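Side-chain contacts in Exo-1,5-alpha-L-arabinofuranobiosidase (Gibberella zeae, PDB 2YDT), which probably hydrolyses alpha-1,5-linked L-arabinan from its chain end, releasing arabinobiose: residues A[36-41]-A[127-132]; A[58-63]-A[67-72]; A[184-189]-A[195-200]; A[216-219]-A[223-226]; A[301-306]-A[310-315]. All blocks are in the same frame, centred on the assembly; numbering follows the deposited sequence.

The five contacts lie round a six-bladed beta-propeller whose central pocket holds arabinofuranose and the iminosugar. Contacts 2, 3 and 5 pair the third and fourth, outer strands of three different blades, contact 4 pairs the two inner strands of a fourth, and contact 1 joins loops of neighbouring blades. Contacts 1 and 2 touch: Leu41 O lies 2.8 Å from Ser62 N, and Tyr131 OH is 3.0 Å from Lys61 NZ. Contact 4 meets contact 3 where Tyr225 OH packs 3.4 Å from Asp200 CB, and contact 5 where Pro219 CD lies 3.9 Å from Leu306 CD2. The side chain of Val184, in contact 3, is about 11 Å from the iminosugar.

Contact 1. Residues A[36-41]-A[127-132]; sequences LSDGTL and RDKGYT
Lys129 reaches across from one loop to meet two side chains of the 36-41 turn, Leu36 with its root and Asp38 with its tip. Its CG stands anti to the carbonyl carbon (chi1 -58°) and the chain is extended beyond, which carries the ammonium group the full length of the side chain to Asp38. NZ lies 2.9 Å from Asp38 OD2 in a salt bridge, approaching from above the carboxylate plane rather than within it. Nearer the backbone, Leu36 CD1 presses on Lys129 CB at 3.8 Å, the leucine lying at a slant to the lysine.

The carboxylate of Asp38 is held through both oxygens. While OD2 takes the lysine, OD1 accepts the backbone N of Thr40 at 3.0 Å, forming an Asx turn that overlaps the end of the type I turn from Leu36 to Gly39. Asp128 does similar work inside the other loop: its OD1 takes Thr132 N at 2.9 Å through the syn lone pair, and its OD2 takes Thr132 OG1 at 2.6 Å. With Ser126, Gly130 and Thr132 it matches the Asp box of sialidase-like propellers.

The turn at 36-40 links strands 28-35 and 41-47 of one blade, whereas 127-132 lies between strands 119-126 and 134-142 of the next, and Gly130 O also receives Ser73 OG from strand 70-75.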
# COMPACT_ATOMS: atom_id res chain seq x y z
N LEU A 36 -1.64 -7.42 14.22
CA LEU A 36 -1.70 -6.74 15.50
C LEU A 36 -0.69 -7.30 16.48
O LEU A 36 -0.13 -8.38 16.25
CB LEU A 36 -3.10 -6.83 16.08
CG LEU A 36 -4.26 -6.37 15.21
CD1 LEU A 36 -5.56 -6.42 16.04
CD2 LEU A 36 -3.97 -4.97 14.63
N SER A 37 -0.45 -6.58 17.58
CA SER A 37 0.56 -6.99 18.54
C SER A 37 0.22 -8.30 19.23
O SER A 37 1.14 -8.99 19.71
CB SER A 37 0.75 -5.89 19.58
OG SER A 37 -0.42 -5.74 20.33
N ASP A 38 -1.05 -8.67 19.25
CA ASP A 38 -1.51 -9.98 19.79
C ASP A 38 -1.51 -11.15 18.80
O ASP A 38 -1.91 -12.25 19.14
CB ASP A 38 -2.86 -9.83 20.49
CG ASP A 38 -4.00 -9.55 19.56
OD1 ASP A 38 -3.83 -9.59 18.30
OD2 ASP A 38 -5.11 -9.27 20.11
N GLY A 39 -1.06 -10.90 17.57
CA GLY A 39 -0.95 -11.91 16.57
C GLY A 39 -2.17 -12.07 15.66
O GLY A 39 -2.09 -12.78 14.66
N THR A 40 -3.28 -11.38 15.98
CA THR A 40 -4.45 -11.29 15.12
C THR A 40 -4.04 -10.65 13.78
O THR A 40 -3.19 -9.74 13.76
CB THR A 40 -5.53 -10.41 15.79
OG1 THR A 40 -6.10 -11.14 16.87
CG2 THR A 40 -6.66 -10.03 14.80
N LEU A 41 -4.66 -11.11 12.67
CA LEU A 41 -4.51 -10.42 11.38
C LEU A 41 -5.83 -9.77 11.01
O LEU A 41 -6.92 -10.34 11.25
CB LEU A 41 -4.14 -11.37 10.26
CG LEU A 41 -2.87 -12.20 10.43
CD1 LEU A 41 -2.66 -13.06 9.20
CD2 LEU A 41 -1.59 -11.40 10.65
N ARG A 127 -10.35 1.54 18.56
CA ARG A 127 -9.79 1.42 19.90
C ARG A 127 -10.04 0.02 20.48
O ARG A 127 -9.70 -0.24 21.65
CB ARG A 127 -10.42 2.47 20.83
CG ARG A 127 -10.14 3.91 20.43
CD ARG A 127 -10.90 4.88 21.32
NE ARG A 127 -10.60 6.30 21.10
CZ ARG A 127 -9.57 6.95 21.64
NH1 ARG A 127 -8.72 6.34 22.43
NH2 ARG A 127 -9.42 8.24 21.41
N ASP A 128 -10.61 -0.88 19.69
CA ASP A 128 -10.96 -2.21 20.17
C ASP A 128 -10.50 -3.30 19.16
O ASP A 128 -11.13 -4.34 19.05
CB ASP A 128 -12.46 -2.31 20.50
CG ASP A 128 -13.36 -1.93 19.34
OD1 ASP A 128 -12.85 -1.91 18.17
OD2 ASP A 128 -14.56 -1.62 19.58
N LYS A 129 -9.36 -3.08 18.54
CA LYS A 129 -8.71 -4.11 17.71
C LYS A 129 -9.56 -4.49 16.49
O LYS A 129 -9.50 -5.61 15.99
CB LYS A 129 -8.27 -5.35 18.55
CG LYS A 129 -7.32 -4.98 19.66
CD LYS A 129 -6.86 -6.21 20.44
CE LYS A 129 -5.69 -5.85 21.35
NZ LYS A 129 -5.22 -7.10 22.05
N GLY A 130 -10.31 -3.53 15.98
CA GLY A 130 -10.96 -3.69 14.66
C GLY A 130 -12.47 -3.90 14.66
O GLY A 130 -13.05 -4.13 13.59
N TYR A 131 -13.10 -3.87 15.84
CA TYR A 131 -14.53 -4.13 15.96
C TYR A 131 -15.41 -2.89 15.75
O TYR A 131 -16.50 -3.01 15.18
CB TYR A 131 -14.84 -4.82 17.32
CG TYR A 131 -14.42 -6.26 17.30
CD1 TYR A 131 -15.26 -7.24 16.78
CD2 TYR A 131 -13.19 -6.64 17.78
CE1 TYR A 131 -14.88 -8.56 16.73
CE2 TYR A 131 -12.78 -7.99 17.72
CZ TYR A 131 -13.65 -8.94 17.20
OH TYR A 131 -13.28 -10.28 17.12
N THR A 132 -14.94 -1.71 16.19
CA THR A 132 -15.62 -0.46 15.90
C THR A 132 -14.63 0.57 15.40
O THR A 132 -13.42 0.47 15.65
CB THR A 132 -16.39 0.11 17.11
OG1 THR A 132 -15.45 0.41 18.13
CG2 THR A 132 -17.44 -0.91 17.68

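Contact 2. Residues A[58-63]-A[67-72]; sequences PIVKSK and KTWKEI
Lys61 and Lys70 form an antiparallel hydrogen-bonded pair, with Lys61 N to Lys70 O at 2.8 Å and Lys70 N to Lys61 O at 3.0 Å; the ladder continues with Ile72 N to Ile59 O at 2.9 Å. Between these rungs Val60 and Glu71 make a non-hydrogen-bonded pair. The short strand segments are strongly twisted, their directions 122° apart.

Trp69 folds back across the hairpin. With CG beside its own backbone N (chi1 -63°), the indole swings over the 58-63 strand and sets one face on Ser62 CB, which sits 3.6 Å from the centroid of the six-membered ring and nearly above its centre, a CH-pi contact. The Val60 and Trp69 side chains cross at about a right angle, Val60 CG2 lying 3.5 Å from Trp69 CE3. Across the sheet, beside Lys61, Ile72 CG2 rests on Lys61 CB at 3.8 Å and its CG1 on Ile59 CG2.

Ser62 turns OG anti to its N (chi1 174°), within 2.9 Å of Thr68 O, but the same hydroxyl has another acceptor within reach. It also receives Gly66 N. A water accepts from Lys63 N and donates to Thr68 OG1, which is bonded to Asp64 as well.

Ser62, Asp64, Gly66, Thr68 and Trp69 spell out an Asp box, the hairpin motif of sialidase-like propellers. Its chemistry is divided accordingly: hydroxyls, backbone and water knit the turn, while the tryptophan closes the apolar side, where Ile16 of strand 11-17 also packs against it.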
# COMPACT_ATOMS: atom_id res chain seq x y z
N PRO A 58 -14.59 -3.21 4.03
CA PRO A 58 -14.78 -4.36 4.94
C PRO A 58 -13.53 -4.65 5.80
O PRO A 58 -12.39 -4.44 5.37
CB PRO A 58 -15.03 -5.53 3.98
CG PRO A 58 -15.27 -4.92 2.63
CD PRO A 58 -14.54 -3.63 2.62
N ILE A 59 -13.74 -5.12 7.02
CA ILE A 59 -12.65 -5.56 7.89
C ILE A 59 -12.85 -7.01 8.23
O ILE A 59 -13.82 -7.37 8.91
CB ILE A 59 -12.59 -4.69 9.18
CG1 ILE A 59 -12.34 -3.23 8.78
CG2 ILE A 59 -11.47 -5.22 10.16
CD1 ILE A 59 -10.91 -2.90 8.27
N VAL A 60 -11.91 -7.83 7.77
CA VAL A 60 -11.86 -9.26 8.10
C VAL A 60 -10.77 -9.54 9.12
O VAL A 60 -9.78 -8.82 9.23
CB VAL A 60 -11.69 -10.16 6.87
CG1 VAL A 60 -12.93 -10.08 5.99
CG2 VAL A 60 -10.44 -9.78 6.08
N LYS A 61 -11.00 -10.57 9.92
CA LYS A 61 -10.06 -10.94 10.99
C LYS A 61 -9.71 -12.42 10.87
O LYS A 61 -10.61 -13.25 10.60
CB LYS A 61 -10.72 -10.70 12.34
CG LYS A 61 -9.90 -11.21 13.53
CD LYS A 61 -10.50 -10.72 14.82
CE LYS A 61 -9.84 -11.34 16.01
NZ LYS A 61 -10.30 -10.75 17.29
N SER A 62 -8.43 -12.74 11.08
CA SER A 62 -7.98 -14.13 11.19
C SER A 62 -7.23 -14.32 12.50
O SER A 62 -6.36 -13.52 12.84
CB SER A 62 -7.07 -14.49 10.04
OG SER A 62 -6.51 -15.82 10.22
N LYS A 63 -7.56 -15.39 13.20
CA LYS A 63 -6.84 -15.75 14.42
C LYS A 63 -5.90 -16.94 14.23
O LYS A 63 -5.29 -17.37 15.21
CB LYS A 63 -7.83 -16.14 15.49
CG LYS A 63 -8.97 -15.19 15.62
CD LYS A 63 -9.24 -14.82 17.04
CE LYS A 63 -10.20 -15.80 17.67
NZ LYS A 63 -11.15 -16.40 16.66
N LYS A 67 -5.26 -18.63 7.76
CA LYS A 67 -5.93 -19.80 7.17
C LYS A 67 -7.44 -19.63 7.05
O LYS A 67 -8.02 -20.10 6.07
CB LYS A 67 -5.63 -21.05 7.99
CG LYS A 67 -4.20 -21.41 7.89
CD LYS A 67 -3.88 -22.66 8.69
CE LYS A 67 -2.42 -23.01 8.54
NZ LYS A 67 -2.11 -24.27 9.30
N THR A 68 -8.07 -18.98 8.03
CA THR A 68 -9.48 -18.70 7.98
C THR A 68 -9.78 -17.26 8.39
O THR A 68 -9.06 -16.66 9.21
CB THR A 68 -10.28 -19.64 8.89
OG1 THR A 68 -9.91 -19.45 10.26
CG2 THR A 68 -10.04 -21.10 8.43
N TRP A 69 -10.87 -16.73 7.84
CA TRP A 69 -11.19 -15.32 7.99
C TRP A 69 -12.67 -15.13 8.24
O TRP A 69 -13.49 -15.91 7.75
CB TRP A 69 -10.83 -14.58 6.71
CG TRP A 69 -9.37 -14.58 6.38
CD1 TRP A 69 -8.68 -15.55 5.71
CD2 TRP A 69 -8.42 -13.56 6.71
NE1 TRP A 69 -7.34 -15.17 5.57
CE2 TRP A 69 -7.17 -13.96 6.18
CE3 TRP A 69 -8.51 -12.34 7.37
CZ2 TRP A 69 -6.01 -13.16 6.31
CZ3 TRP A 69 -7.37 -11.58 7.52
CH2 TRP A 69 -6.14 -11.98 6.97
N LYS A 70 -13.03 -14.09 8.97
CA LYS A 70 -14.38 -13.62 8.92
C LYS A 70 -14.50 -12.13 9.11
O LYS A 70 -13.67 -11.52 9.77
CB LYS A 70 -15.22 -14.30 9.94
CG LYS A 70 -15.01 -13.93 11.29
CD LYS A 70 -16.28 -14.33 12.04
CE LYS A 70 -15.99 -14.67 13.47
NZ LYS A 70 -14.95 -13.81 14.08
N GLU A 71 -15.57 -11.57 8.58
CA GLU A 71 -15.76 -10.15 8.65
C GLU A 71 -16.22 -9.81 10.06
O GLU A 71 -17.15 -10.43 10.60
CB GLU A 71 -16.81 -9.67 7.63
CG GLU A 71 -17.04 -8.16 7.74
CD GLU A 71 -17.97 -7.63 6.74
OE1 GLU A 71 -18.99 -7.03 7.15
OE2 GLU A 71 -17.70 -7.79 5.54
N ILE A 72 -15.59 -8.82 10.65
CA ILE A 72 -15.93 -8.35 11.98
C ILE A 72 -16.53 -6.95 12.03
O ILE A 72 -17.23 -6.60 12.99
CB ILE A 72 -14.72 -8.47 12.95
CG1 ILE A 72 -13.52 -7.60 12.57
CG2 ILE A 72 -14.33 -9.95 13.12
CD1 ILE A 72 -12.47 -7.46 13.72
O HOH W 1 -9.54 -17.28 12.28

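Contact 3. Residues A[184-189]-A[195-200]; sequences VHQTTT and SKVVDD
His185 and Asp200 are brought together by their first torsions: the imidazole takes the position between its backbone N and carbonyl carbon (chi1 76°), while Asp200 CG stands beside its own N (chi1 -67°). The ring thus leans toward the end of the neighbouring strand and meets the carboxylate edge-on. His185 ND1 donates to Asp200 OD1 at 2.6 Å, entering on the syn lone pair with the oxygen in the ring plane; the two planes are only 12° apart. Val198 lies over one imidazole face, its CB 3.8 Å from the centroid in a CH-pi contact displaced toward the rim.

Farther toward the turn, polar side chains take over. Gln186, extended beyond CG, carries NE2 to Ser195 O at 2.8 Å, nearly in line with the carbonyl, and its OE1 is taken by Tyr170 OH. Ser195 OG receives Thr187 N at 2.9 Å and gives its own proton to Lys196 O. On the face of the sheet that carries Val184, Val197 CG1 packs 3.5 Å from Val184 CB, and Val197 CG2 lies against the Gln186 amide.

This is the outer hairpin of a propeller blade, strands 182-188 and 198-201. The short, coplanar bond fixes the rotation of the buried imidazole and shows that ND1 carries a proton; the carboxylate would probably polarise the ring and could favour the imidazolium form.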
# COMPACT_ATOMS: atom_id res chain seq x y z
N VAL A 184 4.10 13.03 -2.16
CA VAL A 184 4.17 13.98 -1.05
C VAL A 184 3.82 13.32 0.26
O VAL A 184 3.33 12.19 0.28
CB VAL A 184 3.19 15.16 -1.23
CG1 VAL A 184 3.34 15.87 -2.58
CG2 VAL A 184 1.72 14.72 -1.09
N HIS A 185 4.06 14.02 1.37
CA HIS A 185 3.61 13.55 2.69
C HIS A 185 3.16 14.70 3.55
O HIS A 185 3.47 15.88 3.30
CB HIS A 185 4.66 12.72 3.41
CG HIS A 185 5.79 13.50 4.02
ND1 HIS A 185 7.03 13.61 3.44
CD2 HIS A 185 5.87 14.16 5.20
CE1 HIS A 185 7.82 14.34 4.22
NE2 HIS A 185 7.13 14.71 5.29
N GLN A 186 2.40 14.35 4.59
CA GLN A 186 2.13 15.24 5.70
C GLN A 186 2.40 14.49 6.98
O GLN A 186 2.34 13.25 7.02
CB GLN A 186 0.69 15.76 5.66
CG GLN A 186 0.42 16.71 4.49
CD GLN A 186 -1.03 17.12 4.38
OE1 GLN A 186 -1.77 16.64 3.53
NE2 GLN A 186 -1.45 18.02 5.28
N THR A 187 2.70 15.23 8.06
CA THR A 187 2.94 14.60 9.34
C THR A 187 1.94 15.08 10.41
O THR A 187 1.29 16.11 10.27
CB THR A 187 4.38 14.88 9.86
OG1 THR A 187 4.54 16.28 10.22
CG2 THR A 187 5.45 14.48 8.85
N THR A 188 1.84 14.30 11.48
CA THR A 188 0.99 14.67 12.61
C THR A 188 1.62 14.19 13.93
O THR A 188 2.33 13.18 13.96
CB THR A 188 -0.42 14.12 12.47
OG1 THR A 188 -1.26 14.68 13.49
CG2 THR A 188 -0.46 12.60 12.55
N THR A 189 1.30 14.90 15.02
CA THR A 189 1.68 14.45 16.33
C THR A 189 0.47 14.11 17.21
O THR A 189 0.63 13.44 18.23
CB THR A 189 2.53 15.50 17.04
OG1 THR A 189 1.82 16.76 17.05
CG2 THR A 189 3.87 15.67 16.30
N SER A 195 0.64 18.64 9.18
CA SER A 195 1.64 19.59 8.67
C SER A 195 1.36 20.08 7.24
O SER A 195 0.57 19.50 6.47
CB SER A 195 3.04 18.95 8.67
OG SER A 195 3.21 18.05 7.56
N LYS A 196 2.06 21.15 6.87
CA LYS A 196 2.20 21.55 5.48
C LYS A 196 2.64 20.33 4.64
O LYS A 196 3.41 19.47 5.10
CB LYS A 196 3.28 22.63 5.47
CG LYS A 196 3.64 23.29 4.19
CD LYS A 196 4.61 24.44 4.59
CE LYS A 196 5.75 24.67 3.63
NZ LYS A 196 6.84 25.48 4.30
N VAL A 197 2.15 20.25 3.42
CA VAL A 197 2.61 19.23 2.46
C VAL A 197 4.11 19.35 2.18
O VAL A 197 4.62 20.47 1.93
CB VAL A 197 1.82 19.31 1.18
CG1 VAL A 197 2.34 18.32 0.11
CG2 VAL A 197 0.33 19.03 1.44
N VAL A 198 4.81 18.22 2.24
CA VAL A 198 6.24 18.13 1.92
C VAL A 198 6.41 17.21 0.71
O VAL A 198 5.91 16.08 0.72
CB VAL A 198 7.05 17.58 3.08
CG1 VAL A 198 8.57 17.41 2.75
CG2 VAL A 198 6.84 18.44 4.38
N ASP A 199 7.13 17.68 -0.32
CA ASP A 199 7.38 16.84 -1.50
C ASP A 199 8.38 15.73 -1.19
O ASP A 199 9.41 15.96 -0.50
CB ASP A 199 7.91 17.68 -2.64
CG ASP A 199 6.86 18.62 -3.23
OD1 ASP A 199 5.65 18.50 -2.92
OD2 ASP A 199 7.25 19.61 -3.90
N ASP A 200 8.07 14.52 -1.68
CA ASP A 200 8.89 13.33 -1.51
C ASP A 200 9.65 12.93 -2.78
O ASP A 200 10.73 12.35 -2.69
CB ASP A 200 8.06 12.14 -1.04
CG ASP A 200 7.49 12.32 0.34
OD1 ASP A 200 8.18 12.89 1.20
OD2 ASP A 200 6.32 11.87 0.54

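Contact 4. Residues A[216-219]-A[223-226]; sequences AKLP and YIYV. With SO4 (sulfate ion), chain G.
Ala216 and Ile224 form an antiparallel hydrogen-bonded pair, Ala216 N to Ile224 O at 3.0 Å and Ile224 N to Ala216 O at 2.9 Å, with Lys217 and Tyr223 as the adjoining non-hydrogen-bonded pair.

Lys217 and Tyr223 share one face of the sheet. The lysine is extended throughout, CG lying opposite its backbone N (chi1 -171°), and this straight chain runs at a slant over the phenol from CB outward to the hydroxyl. CG is the atom above the ring, 4.0 Å from the centroid and 29° off the normal, a CH-pi contact. CD continues to 3.6 Å from Tyr223 OH. Beyond the ring, Lys217 NZ donates to sulfate O4 at 2.8 Å, and the same ion is also bonded to the backbone N of Lys163.

On the other face the packing is aliphatic. Ile224 turns its CG2 branch toward the neighbouring strand, 3.9 Å from Ala216 CB, and Leu218 reaches the same methyl from the end of the hairpin with CD2 at 4.1 Å. Trp280 and Val278 of strand 277-281, in the next blade, lie against Leu218 and Ile224.

The hairpin, strands 209-217 and 223-230, thus divides its chemistry by face: one side packs aliphatic groups against the next blade, the other uses the methylenes of an exposed lysine to cover a tyrosine while the ammonium group binds a sulfate, probably from the crystallisation liquor.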
# COMPACT_ATOMS: atom_id res chain seq x y z
N ALA A 216 9.76 1.06 4.04
CA ALA A 216 10.16 0.10 5.03
C ALA A 216 11.46 0.57 5.73
O ALA A 216 12.30 1.22 5.12
CB ALA A 216 10.38 -1.28 4.41
N LYS A 217 11.58 0.23 7.00
CA LYS A 217 12.77 0.56 7.80
C LYS A 217 13.79 -0.58 7.73
O LYS A 217 13.44 -1.73 7.96
CB LYS A 217 12.40 0.80 9.26
CG LYS A 217 13.57 1.37 10.12
CD LYS A 217 13.12 1.67 11.54
CE LYS A 217 14.26 2.29 12.39
NZ LYS A 217 13.81 2.49 13.81
N LEU A 218 15.06 -0.22 7.52
CA LEU A 218 16.18 -1.11 7.38
C LEU A 218 17.03 -1.06 8.68
O LEU A 218 16.91 -0.14 9.47
CB LEU A 218 17.03 -0.67 6.20
CG LEU A 218 16.29 -0.52 4.88
CD1 LEU A 218 17.25 -0.12 3.74
CD2 LEU A 218 15.52 -1.80 4.58
N PRO A 219 17.84 -2.10 8.92
CA PRO A 219 18.50 -2.24 10.23
C PRO A 219 19.76 -1.43 10.39
O PRO A 219 20.34 -1.43 11.50
CB PRO A 219 18.84 -3.72 10.28
CG PRO A 219 19.01 -4.10 8.89
CD PRO A 219 18.02 -3.30 8.09
N TYR A 223 15.89 4.03 5.61
CA TYR A 223 14.57 3.67 5.14
C TYR A 223 14.59 3.55 3.65
O TYR A 223 15.33 4.31 2.98
CB TYR A 223 13.55 4.75 5.51
CG TYR A 223 13.28 4.85 6.97
CD1 TYR A 223 12.18 4.22 7.55
CD2 TYR A 223 14.14 5.55 7.79
CE1 TYR A 223 11.91 4.33 8.90
CE2 TYR A 223 13.90 5.65 9.16
CZ TYR A 223 12.81 5.03 9.70
OH TYR A 223 12.60 5.15 11.05
N ILE A 224 13.83 2.58 3.12
CA ILE A 224 13.65 2.45 1.67
C ILE A 224 12.24 2.90 1.29
O ILE A 224 11.26 2.44 1.86
CB ILE A 224 13.96 1.02 1.18
CG1 ILE A 224 13.93 0.95 -0.35
CG2 ILE A 224 13.04 -0.04 1.87
CD1 ILE A 224 14.36 -0.42 -0.95
N TYR A 225 12.20 3.78 0.30
CA TYR A 225 10.98 4.37 -0.27
C TYR A 225 10.81 3.81 -1.66
O TYR A 225 11.68 4.05 -2.51
CB TYR A 225 11.19 5.87 -0.33
CG TYR A 225 10.06 6.73 -0.87
CD1 TYR A 225 8.99 7.03 -0.06
CD2 TYR A 225 10.08 7.22 -2.15
CE1 TYR A 225 7.94 7.84 -0.53
CE2 TYR A 225 9.05 8.05 -2.64
CZ TYR A 225 7.99 8.34 -1.80
OH TYR A 225 6.98 9.14 -2.29
N VAL A 226 9.67 3.17 -1.92
CA VAL A 226 9.42 2.49 -3.17
C VAL A 226 8.19 3.06 -3.85
O VAL A 226 7.21 3.45 -3.17
CB VAL A 226 9.27 0.96 -2.91
CG1 VAL A 226 8.94 0.20 -4.21
CG2 VAL A 226 10.61 0.40 -2.29
S SO4 G . 11.23 5.11 15.02
O1 SO4 G . 9.78 5.30 14.99
O2 SO4 G . 11.90 6.36 14.70
O3 SO4 G . 11.65 4.67 16.34
O4 SO4 G . 11.54 4.07 14.03

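Contact 5. Residues A[301-306]-A[310-315]; sequences FTNQAL and SAWKKW
Ala311 enters the outer beta hairpin of a propeller blade, strands 300-303 and 313-315, by setting its CB 3.7 Å from Ala305 CB; a water links its O to Gln304 N. Trp312 follows, crossing Asn303 at about a right angle. Asn303 CB sits 3.6 Å above the centre of the six-membered ring, a CH-pi contact, and ND2 lies over the five-membered ring on the same face, its own bond going to Asp308 O. Asn303 OD1 meanwhile accepts Ala305 N in an Asx turn, so the amide is fixed while it covers the indole, whose NE1 goes to Tyr247 OH in the neighbouring blade. Lys313 makes the hydrogen-bonded pair with Thr302, Lys313 N to Thr302 O and Thr302 N to Lys313 O, both 2.9 Å. Lys314 lies alongside Phe301 on the other face, CB 3.8 Å from Phe301 CE1; its chain then bends at chi3 (88°) and NZ leaves for Asp268 and Thr270, near Glu299 of the manganese site. Trp315 closes the segment, meeting Thr302 at about a right angle. Thr302 OG1, placed between its backbone N and carbonyl carbon (chi1 62°), receives Trp315 NE1 at 2.8 Å, with the oxygen 2° from the indole plane.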
# COMPACT_ATOMS: atom_id res chain seq x y z
N PHE A 301 10.74 -9.93 -5.29
CA PHE A 301 12.06 -9.37 -5.52
C PHE A 301 12.70 -9.07 -4.18
O PHE A 301 12.12 -8.39 -3.33
CB PHE A 301 11.97 -8.15 -6.41
CG PHE A 301 11.44 -8.46 -7.77
CD1 PHE A 301 12.28 -8.73 -8.83
CD2 PHE A 301 10.07 -8.56 -7.98
CE1 PHE A 301 11.76 -9.07 -10.09
CE2 PHE A 301 9.56 -8.89 -9.24
CZ PHE A 301 10.42 -9.15 -10.29
N THR A 302 13.91 -9.59 -3.96
CA THR A 302 14.53 -9.49 -2.64
C THR A 302 15.89 -8.81 -2.70
O THR A 302 16.55 -8.84 -3.72
CB THR A 302 14.72 -10.89 -1.96
OG1 THR A 302 15.61 -11.70 -2.76
CG2 THR A 302 13.37 -11.60 -1.77
N ASN A 303 16.30 -8.25 -1.56
CA ASN A 303 17.60 -7.56 -1.46
C ASN A 303 18.10 -7.69 -0.04
O ASN A 303 17.51 -7.19 0.91
CB ASN A 303 17.48 -6.10 -1.92
CG ASN A 303 18.83 -5.40 -2.08
OD1 ASN A 303 19.58 -5.28 -1.09
ND2 ASN A 303 19.11 -4.91 -3.28
N GLN A 304 19.23 -8.41 0.10
CA GLN A 304 19.85 -8.67 1.37
C GLN A 304 21.13 -7.83 1.53
O GLN A 304 21.96 -8.14 2.38
CB GLN A 304 20.15 -10.18 1.53
CG GLN A 304 18.87 -11.01 1.63
CD GLN A 304 19.08 -12.49 1.87
OE1 GLN A 304 18.23 -13.17 2.49
NE2 GLN A 304 20.18 -13.03 1.36
N ALA A 305 21.23 -6.74 0.76
CA ALA A 305 22.39 -5.84 0.75
C ALA A 305 21.97 -4.38 0.98
O ALA A 305 22.59 -3.44 0.44
CB ALA A 305 23.15 -6.04 -0.52
N LEU A 306 20.92 -4.18 1.78
CA LEU A 306 20.51 -2.84 2.23
C LEU A 306 20.14 -1.92 1.09
O LEU A 306 20.24 -0.68 1.20
CB LEU A 306 21.62 -2.24 3.13
CG LEU A 306 21.93 -3.07 4.35
CD1 LEU A 306 23.19 -2.50 5.05
CD2 LEU A 306 20.77 -3.15 5.35
N SER A 310 22.83 -3.56 -7.27
CA SER A 310 23.32 -4.77 -7.94
C SER A 310 22.86 -6.08 -7.32
O SER A 310 23.17 -7.14 -7.86
CB SER A 310 24.87 -4.78 -7.98
OG SER A 310 25.41 -4.93 -6.68
N ALA A 311 22.10 -6.03 -6.22
CA ALA A 311 21.85 -7.20 -5.43
C ALA A 311 20.37 -7.66 -5.39
O ALA A 311 19.99 -8.43 -4.52
CB ALA A 311 22.41 -6.97 -3.99
N TRP A 312 19.55 -7.23 -6.33
CA TRP A 312 18.13 -7.68 -6.36
C TRP A 312 18.04 -9.06 -6.99
O TRP A 312 18.63 -9.29 -8.07
CB TRP A 312 17.22 -6.71 -7.09
CG TRP A 312 17.06 -5.42 -6.35
CD1 TRP A 312 17.81 -4.27 -6.51
CD2 TRP A 312 16.10 -5.13 -5.32
NE1 TRP A 312 17.36 -3.28 -5.63
CE2 TRP A 312 16.34 -3.79 -4.88
CE3 TRP A 312 15.09 -5.87 -4.70
CZ2 TRP A 312 15.55 -3.18 -3.88
CZ3 TRP A 312 14.32 -5.25 -3.69
CH2 TRP A 312 14.56 -3.92 -3.31
N LYS A 313 17.29 -9.94 -6.35
CA LYS A 313 17.04 -11.30 -6.85
C LYS A 313 15.53 -11.51 -7.02
O LYS A 313 14.74 -10.79 -6.41
CB LYS A 313 17.61 -12.36 -5.91
CG LYS A 313 19.06 -12.12 -5.39
CD LYS A 313 20.08 -11.95 -6.46
CE LYS A 313 21.52 -11.93 -5.91
NZ LYS A 313 22.46 -11.30 -6.92
N LYS A 314 15.15 -12.47 -7.84
CA LYS A 314 13.75 -12.72 -8.16
C LYS A 314 13.40 -14.17 -7.85
O LYS A 314 14.18 -15.08 -8.18
CB LYS A 314 13.53 -12.42 -9.62
CG LYS A 314 12.21 -12.94 -10.24
CD LYS A 314 12.15 -12.62 -11.72
CE LYS A 314 12.81 -13.72 -12.55
NZ LYS A 314 12.33 -13.71 -13.94
N TRP A 315 12.22 -14.41 -7.26
CA TRP A 315 11.77 -15.75 -6.84
C TRP A 315 10.28 -15.98 -7.11
O TRP A 315 9.45 -15.11 -6.80
CB TRP A 315 12.02 -16.02 -5.34
CG TRP A 315 13.34 -15.52 -4.82
CD1 TRP A 315 13.57 -14.31 -4.24
CD2 TRP A 315 14.61 -16.18 -4.87
NE1 TRP A 315 14.89 -14.17 -3.90
CE2 TRP A 315 15.55 -15.31 -4.27
CE3 TRP A 315 15.04 -17.43 -5.31
CZ2 TRP A 315 16.91 -15.65 -4.13
CZ3 TRP A 315 16.37 -17.76 -5.17
CH2 TRP A 315 17.29 -16.88 -4.59
O HOH W 2 20.32 -9.83 -2.25